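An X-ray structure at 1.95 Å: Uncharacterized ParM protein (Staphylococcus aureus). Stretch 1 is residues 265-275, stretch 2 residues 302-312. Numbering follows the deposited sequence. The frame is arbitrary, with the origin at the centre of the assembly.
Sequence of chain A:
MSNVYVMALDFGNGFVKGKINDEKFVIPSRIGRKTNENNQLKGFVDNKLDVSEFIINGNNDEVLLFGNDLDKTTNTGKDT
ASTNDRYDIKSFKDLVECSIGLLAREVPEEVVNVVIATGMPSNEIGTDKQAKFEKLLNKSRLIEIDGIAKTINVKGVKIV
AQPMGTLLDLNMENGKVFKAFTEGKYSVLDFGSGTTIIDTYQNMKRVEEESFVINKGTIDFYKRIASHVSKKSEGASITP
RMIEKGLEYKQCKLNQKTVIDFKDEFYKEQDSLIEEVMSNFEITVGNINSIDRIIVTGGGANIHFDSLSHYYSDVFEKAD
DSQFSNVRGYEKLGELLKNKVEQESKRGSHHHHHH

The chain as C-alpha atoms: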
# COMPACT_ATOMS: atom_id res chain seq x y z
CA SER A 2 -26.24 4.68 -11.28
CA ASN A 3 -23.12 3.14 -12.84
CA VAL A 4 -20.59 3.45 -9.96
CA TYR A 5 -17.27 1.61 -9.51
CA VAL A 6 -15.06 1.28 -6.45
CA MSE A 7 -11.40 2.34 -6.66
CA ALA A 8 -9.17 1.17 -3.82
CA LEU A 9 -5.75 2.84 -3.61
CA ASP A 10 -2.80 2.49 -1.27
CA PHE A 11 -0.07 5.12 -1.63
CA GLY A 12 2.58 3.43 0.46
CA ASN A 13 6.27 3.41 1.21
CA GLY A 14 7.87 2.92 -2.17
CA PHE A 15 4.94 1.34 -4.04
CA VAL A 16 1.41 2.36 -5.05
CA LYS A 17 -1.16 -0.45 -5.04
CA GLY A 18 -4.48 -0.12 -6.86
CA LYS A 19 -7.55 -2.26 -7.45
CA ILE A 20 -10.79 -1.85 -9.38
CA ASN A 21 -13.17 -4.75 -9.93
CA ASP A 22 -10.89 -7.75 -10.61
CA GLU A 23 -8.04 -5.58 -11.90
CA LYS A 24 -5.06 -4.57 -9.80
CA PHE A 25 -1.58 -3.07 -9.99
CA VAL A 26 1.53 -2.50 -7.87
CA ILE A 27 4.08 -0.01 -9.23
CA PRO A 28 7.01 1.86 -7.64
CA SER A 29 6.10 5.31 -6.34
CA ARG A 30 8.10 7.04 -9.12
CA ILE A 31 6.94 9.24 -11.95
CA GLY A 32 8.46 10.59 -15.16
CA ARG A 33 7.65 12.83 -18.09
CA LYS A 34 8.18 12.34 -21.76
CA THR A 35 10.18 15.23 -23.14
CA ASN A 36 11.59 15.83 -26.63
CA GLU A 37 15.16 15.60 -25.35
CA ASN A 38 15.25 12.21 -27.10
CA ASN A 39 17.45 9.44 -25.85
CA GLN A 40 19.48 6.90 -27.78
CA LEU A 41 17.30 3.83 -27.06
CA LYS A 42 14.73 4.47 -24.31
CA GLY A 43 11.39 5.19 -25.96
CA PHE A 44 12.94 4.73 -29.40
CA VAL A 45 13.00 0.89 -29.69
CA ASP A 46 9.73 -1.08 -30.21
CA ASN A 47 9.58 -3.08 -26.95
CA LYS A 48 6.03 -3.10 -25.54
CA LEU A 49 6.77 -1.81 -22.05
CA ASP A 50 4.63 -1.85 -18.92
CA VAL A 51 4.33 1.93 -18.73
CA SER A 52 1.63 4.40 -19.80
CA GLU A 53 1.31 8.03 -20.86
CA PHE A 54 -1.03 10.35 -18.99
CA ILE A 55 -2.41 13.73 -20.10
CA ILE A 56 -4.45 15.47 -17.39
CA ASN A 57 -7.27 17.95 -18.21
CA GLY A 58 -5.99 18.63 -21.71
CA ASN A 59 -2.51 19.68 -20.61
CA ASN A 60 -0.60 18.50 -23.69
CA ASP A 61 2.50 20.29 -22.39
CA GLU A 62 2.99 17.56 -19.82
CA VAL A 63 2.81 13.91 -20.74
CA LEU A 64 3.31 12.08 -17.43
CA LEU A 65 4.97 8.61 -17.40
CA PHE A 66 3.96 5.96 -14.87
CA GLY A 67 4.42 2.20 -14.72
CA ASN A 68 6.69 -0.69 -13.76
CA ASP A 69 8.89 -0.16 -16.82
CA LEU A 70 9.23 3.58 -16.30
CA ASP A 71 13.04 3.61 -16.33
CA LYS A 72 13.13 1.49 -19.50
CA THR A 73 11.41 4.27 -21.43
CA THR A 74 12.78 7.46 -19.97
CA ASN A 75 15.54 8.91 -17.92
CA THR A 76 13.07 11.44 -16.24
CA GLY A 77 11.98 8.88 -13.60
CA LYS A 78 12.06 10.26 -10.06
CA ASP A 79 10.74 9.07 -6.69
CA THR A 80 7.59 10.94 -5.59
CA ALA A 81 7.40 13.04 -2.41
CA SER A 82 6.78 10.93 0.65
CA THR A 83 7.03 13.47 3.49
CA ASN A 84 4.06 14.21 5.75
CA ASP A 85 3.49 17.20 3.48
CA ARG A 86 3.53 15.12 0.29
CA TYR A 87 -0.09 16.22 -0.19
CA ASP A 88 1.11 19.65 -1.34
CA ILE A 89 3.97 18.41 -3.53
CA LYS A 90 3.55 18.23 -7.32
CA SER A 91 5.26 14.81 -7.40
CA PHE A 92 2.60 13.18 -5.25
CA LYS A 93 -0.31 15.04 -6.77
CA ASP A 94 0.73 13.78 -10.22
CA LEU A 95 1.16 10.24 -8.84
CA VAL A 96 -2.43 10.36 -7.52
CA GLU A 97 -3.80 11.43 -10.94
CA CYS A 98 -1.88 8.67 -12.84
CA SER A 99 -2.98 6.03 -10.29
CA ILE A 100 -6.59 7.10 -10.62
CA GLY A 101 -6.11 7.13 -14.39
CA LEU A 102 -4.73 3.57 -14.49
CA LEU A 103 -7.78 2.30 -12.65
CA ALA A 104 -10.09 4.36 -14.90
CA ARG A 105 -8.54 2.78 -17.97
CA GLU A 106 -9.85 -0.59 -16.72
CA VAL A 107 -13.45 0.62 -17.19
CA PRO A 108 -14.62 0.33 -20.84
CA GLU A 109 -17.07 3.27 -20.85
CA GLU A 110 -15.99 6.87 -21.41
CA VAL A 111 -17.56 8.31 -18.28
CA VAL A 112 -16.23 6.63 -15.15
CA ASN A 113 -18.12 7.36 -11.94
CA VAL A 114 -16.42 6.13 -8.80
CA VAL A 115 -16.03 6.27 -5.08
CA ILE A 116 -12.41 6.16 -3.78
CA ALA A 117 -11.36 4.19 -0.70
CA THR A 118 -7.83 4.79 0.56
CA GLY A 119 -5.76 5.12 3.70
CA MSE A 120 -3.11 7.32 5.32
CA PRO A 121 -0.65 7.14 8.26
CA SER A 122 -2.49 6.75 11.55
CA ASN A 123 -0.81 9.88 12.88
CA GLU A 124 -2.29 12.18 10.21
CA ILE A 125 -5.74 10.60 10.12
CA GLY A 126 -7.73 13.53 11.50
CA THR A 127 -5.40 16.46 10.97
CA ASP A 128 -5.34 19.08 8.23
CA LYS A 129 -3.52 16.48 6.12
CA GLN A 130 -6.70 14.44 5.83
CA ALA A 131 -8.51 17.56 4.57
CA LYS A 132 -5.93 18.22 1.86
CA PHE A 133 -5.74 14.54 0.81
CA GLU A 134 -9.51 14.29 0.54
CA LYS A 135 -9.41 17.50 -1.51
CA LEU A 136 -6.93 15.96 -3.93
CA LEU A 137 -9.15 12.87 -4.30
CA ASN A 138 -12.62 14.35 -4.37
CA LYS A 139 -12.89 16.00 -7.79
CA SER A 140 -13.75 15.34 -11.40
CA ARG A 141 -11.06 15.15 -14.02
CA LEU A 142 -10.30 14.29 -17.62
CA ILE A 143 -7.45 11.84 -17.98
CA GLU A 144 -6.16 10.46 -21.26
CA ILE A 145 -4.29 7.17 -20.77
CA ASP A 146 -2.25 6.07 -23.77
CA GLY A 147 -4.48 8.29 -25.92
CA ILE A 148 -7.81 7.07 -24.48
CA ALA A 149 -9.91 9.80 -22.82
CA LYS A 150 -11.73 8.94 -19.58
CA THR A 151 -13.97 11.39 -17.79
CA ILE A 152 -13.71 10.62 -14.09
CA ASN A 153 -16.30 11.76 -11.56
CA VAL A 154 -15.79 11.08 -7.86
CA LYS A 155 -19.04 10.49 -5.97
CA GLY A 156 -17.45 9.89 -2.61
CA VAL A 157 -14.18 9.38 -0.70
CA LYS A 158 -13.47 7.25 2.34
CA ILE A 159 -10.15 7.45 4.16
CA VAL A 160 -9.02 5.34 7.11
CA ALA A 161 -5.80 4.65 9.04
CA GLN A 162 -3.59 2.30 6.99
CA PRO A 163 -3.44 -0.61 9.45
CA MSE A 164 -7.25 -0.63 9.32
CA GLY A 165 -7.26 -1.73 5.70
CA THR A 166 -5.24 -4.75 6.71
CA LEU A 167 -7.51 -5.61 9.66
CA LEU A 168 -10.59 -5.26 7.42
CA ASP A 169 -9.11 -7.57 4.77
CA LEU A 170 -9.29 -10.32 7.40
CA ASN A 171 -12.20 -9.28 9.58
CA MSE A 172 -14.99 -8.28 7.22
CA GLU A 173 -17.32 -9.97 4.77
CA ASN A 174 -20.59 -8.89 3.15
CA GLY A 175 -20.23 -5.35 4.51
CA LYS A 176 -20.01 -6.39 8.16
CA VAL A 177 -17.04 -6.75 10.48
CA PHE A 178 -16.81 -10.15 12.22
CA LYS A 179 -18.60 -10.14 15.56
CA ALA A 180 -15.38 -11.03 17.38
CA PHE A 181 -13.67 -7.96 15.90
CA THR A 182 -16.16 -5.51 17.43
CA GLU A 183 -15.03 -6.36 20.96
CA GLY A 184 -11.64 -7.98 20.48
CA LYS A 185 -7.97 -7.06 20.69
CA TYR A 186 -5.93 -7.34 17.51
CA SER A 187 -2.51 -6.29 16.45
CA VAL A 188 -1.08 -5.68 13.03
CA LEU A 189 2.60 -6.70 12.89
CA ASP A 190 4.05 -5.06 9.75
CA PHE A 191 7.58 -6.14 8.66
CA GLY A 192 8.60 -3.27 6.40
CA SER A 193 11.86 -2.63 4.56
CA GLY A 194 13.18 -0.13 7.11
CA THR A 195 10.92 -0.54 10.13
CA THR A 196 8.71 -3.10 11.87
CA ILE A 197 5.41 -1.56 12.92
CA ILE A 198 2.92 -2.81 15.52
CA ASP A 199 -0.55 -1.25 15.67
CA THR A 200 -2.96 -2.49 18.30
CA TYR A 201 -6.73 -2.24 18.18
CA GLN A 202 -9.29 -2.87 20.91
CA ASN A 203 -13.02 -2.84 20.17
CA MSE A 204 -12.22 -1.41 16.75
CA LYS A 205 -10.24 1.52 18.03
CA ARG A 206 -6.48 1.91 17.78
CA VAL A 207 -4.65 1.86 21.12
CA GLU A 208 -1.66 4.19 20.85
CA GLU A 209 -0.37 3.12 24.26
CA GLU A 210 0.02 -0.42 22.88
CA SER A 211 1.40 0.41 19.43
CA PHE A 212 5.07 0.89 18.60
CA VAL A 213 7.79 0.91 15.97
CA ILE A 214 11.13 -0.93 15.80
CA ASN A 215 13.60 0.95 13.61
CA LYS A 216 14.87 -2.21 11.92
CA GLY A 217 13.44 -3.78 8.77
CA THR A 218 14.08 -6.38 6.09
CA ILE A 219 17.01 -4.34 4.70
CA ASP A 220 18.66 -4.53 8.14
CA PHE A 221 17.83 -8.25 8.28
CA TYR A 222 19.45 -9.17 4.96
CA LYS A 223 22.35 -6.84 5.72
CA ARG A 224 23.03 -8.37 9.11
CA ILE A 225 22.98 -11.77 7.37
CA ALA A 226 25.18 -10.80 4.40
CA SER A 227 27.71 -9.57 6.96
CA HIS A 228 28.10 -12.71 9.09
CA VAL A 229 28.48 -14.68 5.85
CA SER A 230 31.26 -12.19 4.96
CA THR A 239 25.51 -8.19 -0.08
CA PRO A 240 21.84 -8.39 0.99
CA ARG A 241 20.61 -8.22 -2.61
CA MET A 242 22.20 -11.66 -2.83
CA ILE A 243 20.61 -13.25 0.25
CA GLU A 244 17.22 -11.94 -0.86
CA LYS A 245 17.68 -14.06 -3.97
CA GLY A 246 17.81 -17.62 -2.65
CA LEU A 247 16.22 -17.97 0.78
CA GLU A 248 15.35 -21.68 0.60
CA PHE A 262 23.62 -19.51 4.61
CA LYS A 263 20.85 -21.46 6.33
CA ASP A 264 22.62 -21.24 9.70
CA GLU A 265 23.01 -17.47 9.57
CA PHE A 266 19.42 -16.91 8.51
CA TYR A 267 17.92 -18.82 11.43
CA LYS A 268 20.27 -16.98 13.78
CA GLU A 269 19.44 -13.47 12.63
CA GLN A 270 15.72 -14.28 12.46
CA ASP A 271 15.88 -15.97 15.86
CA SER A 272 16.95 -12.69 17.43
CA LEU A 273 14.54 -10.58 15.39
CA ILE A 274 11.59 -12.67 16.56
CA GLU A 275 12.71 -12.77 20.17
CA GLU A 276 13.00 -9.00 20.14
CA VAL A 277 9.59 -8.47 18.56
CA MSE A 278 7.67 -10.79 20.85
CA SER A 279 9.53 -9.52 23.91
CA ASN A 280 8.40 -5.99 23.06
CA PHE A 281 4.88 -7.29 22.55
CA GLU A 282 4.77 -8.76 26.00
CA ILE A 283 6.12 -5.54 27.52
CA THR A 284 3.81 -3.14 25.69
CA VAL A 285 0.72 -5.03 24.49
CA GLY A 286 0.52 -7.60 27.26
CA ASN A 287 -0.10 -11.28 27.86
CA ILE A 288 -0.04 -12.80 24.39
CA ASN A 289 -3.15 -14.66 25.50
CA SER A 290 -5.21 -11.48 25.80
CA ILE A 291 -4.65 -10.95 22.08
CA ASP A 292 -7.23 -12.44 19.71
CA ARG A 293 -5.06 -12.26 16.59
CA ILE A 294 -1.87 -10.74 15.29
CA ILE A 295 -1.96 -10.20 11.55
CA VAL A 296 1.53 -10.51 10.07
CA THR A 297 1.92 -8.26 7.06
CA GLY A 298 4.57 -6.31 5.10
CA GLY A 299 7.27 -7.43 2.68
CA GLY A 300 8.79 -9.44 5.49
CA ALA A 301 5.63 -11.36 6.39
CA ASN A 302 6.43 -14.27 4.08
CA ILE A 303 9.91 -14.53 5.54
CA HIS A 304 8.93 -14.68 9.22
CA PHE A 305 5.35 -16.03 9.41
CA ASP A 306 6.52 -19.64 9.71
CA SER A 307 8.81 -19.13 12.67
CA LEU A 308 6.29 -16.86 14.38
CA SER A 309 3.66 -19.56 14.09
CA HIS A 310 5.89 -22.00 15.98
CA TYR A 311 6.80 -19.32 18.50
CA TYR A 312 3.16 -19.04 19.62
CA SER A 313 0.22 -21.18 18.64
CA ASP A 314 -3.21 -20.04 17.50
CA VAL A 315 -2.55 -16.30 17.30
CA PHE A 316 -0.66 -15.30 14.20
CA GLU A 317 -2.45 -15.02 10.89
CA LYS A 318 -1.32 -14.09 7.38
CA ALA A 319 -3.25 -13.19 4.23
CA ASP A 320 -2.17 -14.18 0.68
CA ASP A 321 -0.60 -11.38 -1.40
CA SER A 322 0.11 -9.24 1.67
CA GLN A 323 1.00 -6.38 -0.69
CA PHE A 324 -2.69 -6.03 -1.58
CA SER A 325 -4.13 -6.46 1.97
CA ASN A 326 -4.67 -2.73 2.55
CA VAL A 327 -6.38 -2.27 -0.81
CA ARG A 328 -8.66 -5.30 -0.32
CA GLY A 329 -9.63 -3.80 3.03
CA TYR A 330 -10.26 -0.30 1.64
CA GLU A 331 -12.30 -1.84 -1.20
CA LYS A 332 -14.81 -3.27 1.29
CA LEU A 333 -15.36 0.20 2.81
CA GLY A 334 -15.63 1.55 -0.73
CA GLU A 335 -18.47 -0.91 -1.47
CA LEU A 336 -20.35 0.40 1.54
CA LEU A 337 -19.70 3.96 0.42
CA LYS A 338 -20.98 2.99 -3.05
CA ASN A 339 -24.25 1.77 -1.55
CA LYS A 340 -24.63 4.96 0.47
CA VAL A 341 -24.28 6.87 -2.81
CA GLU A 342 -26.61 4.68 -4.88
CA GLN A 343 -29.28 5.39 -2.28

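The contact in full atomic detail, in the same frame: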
# COMPACT_ATOMS: atom_id res chain seq x y z
N GLU A 265 23.04 -18.89 9.30
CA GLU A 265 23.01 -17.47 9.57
C GLU A 265 21.57 -17.01 9.65
O GLU A 265 21.14 -16.42 10.65
CB GLU A 265 23.75 -16.70 8.47
CG GLU A 265 25.28 -16.76 8.56
CD GLU A 265 25.88 -18.05 8.01
OE1 GLU A 265 25.58 -19.14 8.55
OE2 GLU A 265 26.65 -17.97 7.03
N PHE A 266 20.82 -17.29 8.58
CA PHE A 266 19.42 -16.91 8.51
C PHE A 266 18.71 -17.18 9.82
O PHE A 266 18.28 -16.25 10.50
CB PHE A 266 18.72 -17.68 7.39
CG PHE A 266 17.29 -17.29 7.20
CD1 PHE A 266 16.94 -16.28 6.31
CD2 PHE A 266 16.28 -17.91 7.94
CE1 PHE A 266 15.62 -15.89 6.16
CE2 PHE A 266 14.96 -17.52 7.80
CZ PHE A 266 14.63 -16.52 6.91
N TYR A 267 18.60 -18.45 10.20
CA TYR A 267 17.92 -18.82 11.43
C TYR A 267 18.43 -18.09 12.66
O TYR A 267 17.68 -17.88 13.61
CB TYR A 267 18.01 -20.33 11.67
CG TYR A 267 17.26 -21.18 10.67
CD1 TYR A 267 16.92 -22.50 10.96
CD2 TYR A 267 16.91 -20.67 9.42
CE1 TYR A 267 16.25 -23.30 10.04
CE2 TYR A 267 16.24 -21.46 8.49
CZ TYR A 267 15.91 -22.76 8.80
OH TYR A 267 15.28 -23.54 7.86
N LYS A 268 19.70 -17.69 12.64
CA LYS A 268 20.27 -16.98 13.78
C LYS A 268 19.80 -15.53 13.83
O LYS A 268 19.38 -15.04 14.88
CB LYS A 268 21.80 -17.04 13.72
CG LYS A 268 22.44 -18.05 14.70
CD LYS A 268 21.59 -19.31 14.94
CE LYS A 268 20.56 -19.10 16.06
NZ LYS A 268 19.75 -20.32 16.37
N GLU A 269 19.88 -14.85 12.70
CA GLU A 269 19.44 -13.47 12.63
C GLU A 269 17.94 -13.42 12.94
O GLU A 269 17.49 -12.64 13.77
CB GLU A 269 19.70 -12.90 11.24
CG GLU A 269 20.56 -11.64 11.22
CD GLU A 269 22.00 -11.88 11.67
OE1 GLU A 269 22.22 -12.15 12.87
OE2 GLU A 269 22.91 -11.80 10.82
N GLN A 270 17.16 -14.26 12.26
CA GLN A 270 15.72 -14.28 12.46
C GLN A 270 15.35 -14.70 13.89
O GLN A 270 14.34 -14.26 14.43
CB GLN A 270 15.05 -15.24 11.45
CG GLN A 270 14.98 -16.68 11.93
CD GLN A 270 13.58 -17.27 11.84
OE1 GLN A 270 13.22 -18.16 12.62
NE2 GLN A 270 12.78 -16.78 10.90
N ASP A 271 16.16 -15.54 14.50
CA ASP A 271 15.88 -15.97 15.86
C ASP A 271 15.87 -14.79 16.81
O ASP A 271 15.02 -14.69 17.71
CB ASP A 271 16.94 -16.97 16.32
CG ASP A 271 16.39 -18.36 16.46
OD1 ASP A 271 15.90 -18.91 15.45
OD2 ASP A 271 16.46 -18.91 17.58
N SER A 272 16.82 -13.88 16.60
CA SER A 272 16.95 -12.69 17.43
C SER A 272 15.88 -11.65 17.09
O SER A 272 15.38 -10.95 17.97
CB SER A 272 18.34 -12.08 17.26
OG SER A 272 18.71 -12.00 15.89
N LEU A 273 15.55 -11.53 15.81
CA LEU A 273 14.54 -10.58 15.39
C LEU A 273 13.22 -10.96 16.06
O LEU A 273 12.56 -10.12 16.68
CB LEU A 273 14.41 -10.62 13.86
CG LEU A 273 13.57 -9.57 13.15
CD1 LEU A 273 14.07 -9.42 11.72
CD2 LEU A 273 12.10 -9.96 13.15
N ILE A 274 12.85 -12.23 15.97
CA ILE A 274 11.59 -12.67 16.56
C ILE A 274 11.57 -12.58 18.07
O ILE A 274 10.54 -12.24 18.66
CB ILE A 274 11.25 -14.12 16.11
CG1 ILE A 274 10.98 -14.14 14.60
CG2 ILE A 274 10.04 -14.61 16.87
CD1 ILE A 274 10.56 -15.50 14.07
N GLU A 275 12.69 -12.86 18.72
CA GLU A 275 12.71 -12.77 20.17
C GLU A 275 12.52 -11.31 20.57
O GLU A 275 11.83 -10.99 21.52
CB GLU A 275 14.03 -13.31 20.72
CG GLU A 275 14.31 -12.93 22.17
CD GLU A 275 13.46 -13.68 23.18
OE1 GLU A 275 12.22 -13.49 23.19
OE2 GLU A 275 14.03 -14.47 23.96
N ASN A 302 6.12 -12.95 4.62
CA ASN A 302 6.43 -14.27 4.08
C ASN A 302 7.69 -14.90 4.67
O ASN A 302 7.79 -16.12 4.81
CB ASN A 302 6.58 -14.21 2.57
CG ASN A 302 5.26 -14.32 1.85
OD1 ASN A 302 4.53 -15.29 2.03
ND2 ASN A 302 4.95 -13.34 1.02
N ILE A 303 8.64 -14.05 5.01
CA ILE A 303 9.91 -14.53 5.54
C ILE A 303 9.79 -15.03 6.97
O ILE A 303 10.36 -16.06 7.31
CB ILE A 303 10.97 -13.40 5.48
CG1 ILE A 303 11.00 -12.79 4.08
CG2 ILE A 303 12.34 -13.95 5.85
CD1 ILE A 303 11.73 -11.48 4.01
N HIS A 304 9.03 -14.31 7.81
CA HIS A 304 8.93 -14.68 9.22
C HIS A 304 7.68 -15.38 9.74
O HIS A 304 7.70 -15.89 10.85
CB HIS A 304 9.16 -13.44 10.08
CG HIS A 304 10.28 -12.57 9.61
ND1 HIS A 304 11.55 -13.07 9.37
CD2 HIS A 304 10.34 -11.24 9.37
CE1 HIS A 304 12.34 -12.07 9.01
NE2 HIS A 304 11.63 -10.95 9.00
N PHE A 305 6.60 -15.41 8.96
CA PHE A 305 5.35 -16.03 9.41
C PHE A 305 5.52 -17.46 9.95
O PHE A 305 4.97 -17.82 11.00
CB PHE A 305 4.30 -15.98 8.29
CG PHE A 305 2.97 -16.55 8.69
CD1 PHE A 305 2.51 -17.75 8.13
CD2 PHE A 305 2.20 -15.94 9.67
CE1 PHE A 305 1.33 -18.34 8.55
CE2 PHE A 305 1.01 -16.52 10.11
CZ PHE A 305 0.57 -17.73 9.55
N ASP A 306 6.30 -18.28 9.25
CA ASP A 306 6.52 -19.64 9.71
C ASP A 306 7.10 -19.74 11.11
O ASP A 306 6.53 -20.40 11.97
CB ASP A 306 7.43 -20.39 8.73
CG ASP A 306 6.78 -20.57 7.38
OD1 ASP A 306 5.57 -20.88 7.35
OD2 ASP A 306 7.48 -20.40 6.36
N SER A 307 8.21 -19.07 11.35
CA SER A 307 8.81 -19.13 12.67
C SER A 307 7.91 -18.55 13.74
O SER A 307 7.84 -19.07 14.86
CB SER A 307 10.16 -18.42 12.66
OG SER A 307 11.05 -19.09 11.78
N LEU A 308 7.20 -17.47 13.41
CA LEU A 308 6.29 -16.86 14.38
C LEU A 308 5.23 -17.85 14.81
O LEU A 308 4.89 -17.95 15.99
CB LEU A 308 5.63 -15.61 13.78
CG LEU A 308 6.57 -14.41 13.69
CD1 LEU A 308 6.00 -13.29 12.82
CD2 LEU A 308 6.82 -13.93 15.08
N SER A 309 4.71 -18.59 13.83
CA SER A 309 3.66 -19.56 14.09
C SER A 309 4.09 -20.67 15.05
O SER A 309 3.25 -21.25 15.73
CB SER A 309 3.19 -20.18 12.77
OG SER A 309 2.36 -19.28 12.05
N HIS A 310 5.38 -20.96 15.09
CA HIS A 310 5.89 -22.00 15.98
C HIS A 310 6.30 -21.37 17.30
O HIS A 310 6.50 -22.05 18.30
CB HIS A 310 7.09 -22.72 15.35
CG HIS A 310 6.76 -23.45 14.09
ND1 HIS A 310 6.71 -22.83 12.86
CD2 HIS A 310 6.41 -24.74 13.87
CE1 HIS A 310 6.34 -23.70 11.94
NE2 HIS A 310 6.15 -24.87 12.53
N TYR A 311 6.42 -20.05 17.30
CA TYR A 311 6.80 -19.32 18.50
C TYR A 311 5.60 -19.30 19.44
O TYR A 311 5.74 -19.48 20.65
CB TYR A 311 7.25 -17.91 18.12
CG TYR A 311 7.79 -17.12 19.29
CD1 TYR A 311 6.98 -16.24 19.98
CD2 TYR A 311 9.12 -17.29 19.72
CE1 TYR A 311 7.46 -15.54 21.09
CE2 TYR A 311 9.60 -16.59 20.83
CZ TYR A 311 8.76 -15.73 21.51
OH TYR A 311 9.21 -15.05 22.61
N TYR A 312 4.42 -19.06 18.87
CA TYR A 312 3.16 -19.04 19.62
C TYR A 312 2.07 -19.63 18.75
O TYR A 312 1.92 -19.28 17.57
CB TYR A 312 2.76 -17.63 20.04
CG TYR A 312 3.21 -17.26 21.43
CD1 TYR A 312 4.56 -17.07 21.71
CD2 TYR A 312 2.29 -17.08 22.47
CE1 TYR A 312 5.00 -16.71 22.99
CE2 TYR A 312 2.72 -16.72 23.76
CZ TYR A 312 4.08 -16.53 24.01
OH TYR A 312 4.53 -16.14 25.25

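Two helices of one chain, crossing at 64° with their axes 10.7 Å apart at closest approach, pack through a small, largely apolar contact centred on Ile274 and pinned by a hydrogen bond between side chains.

Ile274 is the knob. Its CA-to-CB bond points toward the second helix, and its side chain sits in a hole formed by His304, Ser307, Leu308 and Tyr311. The branched side chain fills this hole: CD1 of Ile274 packs on CB of Ser307 at 3.3 Å, while CG2 of Ile274 lies 3.7 Å from CD2 of Leu308 and, over one face of the tyrosine ring, 4.0 Å from CD2 of Tyr311.

The hydroxyl of Ser307 makes the hydrogen bond, with OG of Ser307 donating to OE1 of Gln270 at a short 2.5 Å. Both residues direct their CA-to-CB bonds toward the opposing helix, and the glutamine is long enough to bring its amide to the serine, so that OE1 of the buried Gln270 has a partner. The match is incomplete at His304, whose ND1 is buried without a partner; NE2 of Gln270 lies at the edge of the imidazole, 4.2 Å from ND1 of His304. CD2 of Leu273 lies over one face of this ring, where an aliphatic group can pack on the flat imidazole without needing a polar partner.

At one end of the contact, Phe266 extends its t rotamer so that CZ of Phe266 meets CG2 of Ile303 at 3.6 Å; the methyl group lies at the ring edge. At the other end, the exposed Glu275 points its CA-to-CB bond away, but the end of its side chain comes nearer, with OE1 of Glu275 3.4 Å from OH of Tyr311, polar groups suited to the margin. In all, the contact buries 464 Å², counting both sides.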